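Local coordinates for 3-oxo-tetronate kinase (Salmonella typhimurium, PDB 3DQQ), which probably phosphorylates 3-oxo-tetronate at its 4-position with ATP, as a member of the four-carbon acid sugar kinase family, at residues A197-L202 against E208-V213. Numbering follows the deposited sequence.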
loop_
_atom_site.group_PDB
_atom_site.type_symbol
_atom_site.label_atom_id
_atom_site.label_comp_id
_atom_site.label_asym_id
_atom_site.label_seq_id
_atom_site.Cartn_x
_atom_site.Cartn_y
_atom_site.Cartn_z
ATOM N N ALA A 197 -0.255 -11.855 -35.465
ATOM C CA ALA A 197 -0.720 -10.563 -35.967
ATOM C C ALA A 197 -1.371 -9.846 -34.829
ATOM O O ALA A 197 -2.277 -10.395 -34.222
ATOM C CB ALA A 197 -1.719 -10.758 -37.106
ATOM N N VAL A 198 -0.903 -8.642 -34.521
ATOM C CA VAL A 198 -1.563 -7.779 -33.562
ATOM C C VAL A 198 -2.687 -7.078 -34.284
ATOM O O VAL A 198 -2.555 -6.660 -35.446
ATOM C CB VAL A 198 -0.613 -6.722 -32.974
ATOM C CG1 VAL A 198 -1.377 -5.741 -32.023
ATOM C CG2 VAL A 198 0.500 -7.392 -32.205
ATOM N N LEU A 199 -3.809 -6.952 -33.597
ATOM C CA LEU A 199 -5.029 -6.354 -34.169
ATOM C C LEU A 199 -5.394 -5.050 -33.453
ATOM O O LEU A 199 -5.504 -5.016 -32.221
ATOM C CB LEU A 199 -6.177 -7.348 -34.013
ATOM C CG LEU A 199 -6.427 -8.385 -35.101
ATOM C CD1 LEU A 199 -5.124 -8.881 -35.639
ATOM C CD2 LEU A 199 -7.345 -9.507 -34.535
ATOM N N ASP A 200 -5.572 -3.981 -34.203
ATOM C CA ASP A 200 -5.931 -2.713 -33.608
ATOM C C ASP A 200 -7.380 -2.690 -33.118
ATOM O O ASP A 200 -8.218 -3.425 -33.603
ATOM C CB ASP A 200 -5.751 -1.582 -34.621
ATOM C CG ASP A 200 -4.250 -1.206 -34.884
ATOM O OD1 ASP A 200 -3.312 -1.980 -34.496
ATOM O OD2 ASP A 200 -4.029 -0.121 -35.523
ATOM N N ALA A 201 -7.660 -1.838 -32.144
ATOM C CA ALA A 201 -9.015 -1.524 -31.746
ATOM C C ALA A 201 -9.007 -0.181 -30.976
ATOM O O ALA A 201 -8.269 0.005 -30.021
ATOM C CB ALA A 201 -9.586 -2.617 -30.902
ATOM N N LEU A 202 -9.817 0.759 -31.443
ATOM C CA LEU A 202 -10.046 2.018 -30.768
ATOM C C LEU A 202 -11.429 2.055 -30.147
ATOM O O LEU A 202 -11.738 2.951 -29.373
ATOM C CB LEU A 202 -9.925 3.167 -31.771
ATOM C CG LEU A 202 -8.740 3.080 -32.762
ATOM C CD1 LEU A 202 -8.717 4.297 -33.756
ATOM C CD2 LEU A 202 -7.399 2.891 -31.986
ATOM N N GLU A 208 -16.010 -5.879 -32.759
ATOM C CA GLU A 208 -17.070 -6.621 -33.408
ATOM C C GLU A 208 -16.611 -7.111 -34.766
ATOM O O GLU A 208 -16.911 -8.232 -35.156
ATOM C CB GLU A 208 -18.314 -5.782 -33.561
ATOM C CG GLU A 208 -19.020 -5.426 -32.243
ATOM C CD GLU A 208 -20.294 -4.551 -32.450
ATOM O OE1 GLU A 208 -21.276 -4.715 -31.685
ATOM O OE2 GLU A 208 -20.327 -3.707 -33.394
ATOM N N ILE A 209 -15.864 -6.284 -35.487
ATOM C CA ILE A 209 -15.343 -6.694 -36.792
ATOM C C ILE A 209 -14.348 -7.851 -36.623
ATOM O O ILE A 209 -14.325 -8.788 -37.408
ATOM C CB ILE A 209 -14.686 -5.504 -37.513
ATOM C CG1 ILE A 209 -15.756 -4.464 -37.849
ATOM C CG2 ILE A 209 -13.976 -5.950 -38.786
ATOM C CD1 ILE A 209 -15.237 -3.022 -38.067
ATOM N N GLN A 210 -13.520 -7.789 -35.587
ATOM C CA GLN A 210 -12.525 -8.833 -35.393
ATOM C C GLN A 210 -13.254 -10.138 -35.123
ATOM O O GLN A 210 -12.926 -11.166 -35.714
ATOM C CB GLN A 210 -11.602 -8.517 -34.230
ATOM C CG GLN A 210 -10.609 -7.382 -34.400
ATOM C CD GLN A 210 -9.883 -7.101 -33.068
ATOM O OE1 GLN A 210 -9.809 -7.993 -32.227
ATOM N NE2 GLN A 210 -9.341 -5.886 -32.880
ATOM N N GLY A 211 -14.256 -10.057 -34.235
ATOM C CA GLY A 211 -15.104 -11.178 -33.884
ATOM C C GLY A 211 -15.682 -11.790 -35.116
ATOM O O GLY A 211 -15.705 -12.991 -35.273
ATOM N N GLU A 212 -16.122 -10.961 -36.025
ATOM C CA GLU A 212 -16.722 -11.463 -37.229
ATOM C C GLU A 212 -15.711 -12.136 -38.150
ATOM O O GLU A 212 -16.032 -13.081 -38.840
ATOM C CB GLU A 212 -17.393 -10.318 -37.969
ATOM C CG GLU A 212 -18.256 -10.780 -39.158
ATOM C CD GLU A 212 -19.263 -9.712 -39.596
ATOM O OE1 GLU A 212 -19.405 -8.702 -38.825
ATOM O OE2 GLU A 212 -19.912 -9.874 -40.693
ATOM N N VAL A 213 -14.494 -11.611 -38.181
ATOM C CA VAL A 213 -13.456 -12.163 -39.040
ATOM C C VAL A 213 -12.988 -13.507 -38.458
ATOM O O VAL A 213 -12.796 -14.449 -39.199
ATOM C CB VAL A 213 -12.281 -11.171 -39.179
ATOM C CG1 VAL A 213 -11.138 -11.799 -39.905
ATOM C CG2 VAL A 213 -12.759 -9.895 -39.863
#
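Leu199, the last residue of strand 196-199, faces Gln210 of helix 204-214 with their CA atoms 8.0 Å apart, and one long side chain bridges the gap between the two backbones. Gln210 reaches out from the helix extended beyond CG (chi2 173°), which carries its amide up to the chain just past the strand end. There NE2 meets the carbonyl oxygen of Asp200 at 2.8 Å, but the N-H...O angle of 122° is strongly bent and the hydrogen bond is weak. The other end of the amide, OE1, is hydrogen-bonded to Ser115 OG, so both polar atoms of this buried group have partners, which would favour this orientation of the amide. Leu199 and Gln210 run past one another in opposite directions: Leu199 CB lies 3.8 Å from Gln210 CD. Farther along the leucine, CD2 touches Gln210 CG and comes within 3.7 Å of Gln210 OE1. The contact belongs to the sugar-binding N-terminal domain, where strand 196-199 runs parallel to strands 112-115 and 167-170, and after a short loop the chain enters helix 204-214, which packs back against the strand end. Ala201 flanks the amide with its methyl, CB being 3.8 Å from Gln210 NE2. The Asp200 carboxylate does not share in this contact; its OD2 accepts hydrogen bonds from the backbone N of Gln127 and Ala172, while the main-chain carbonyl oxygen of the same residue faces Gln210.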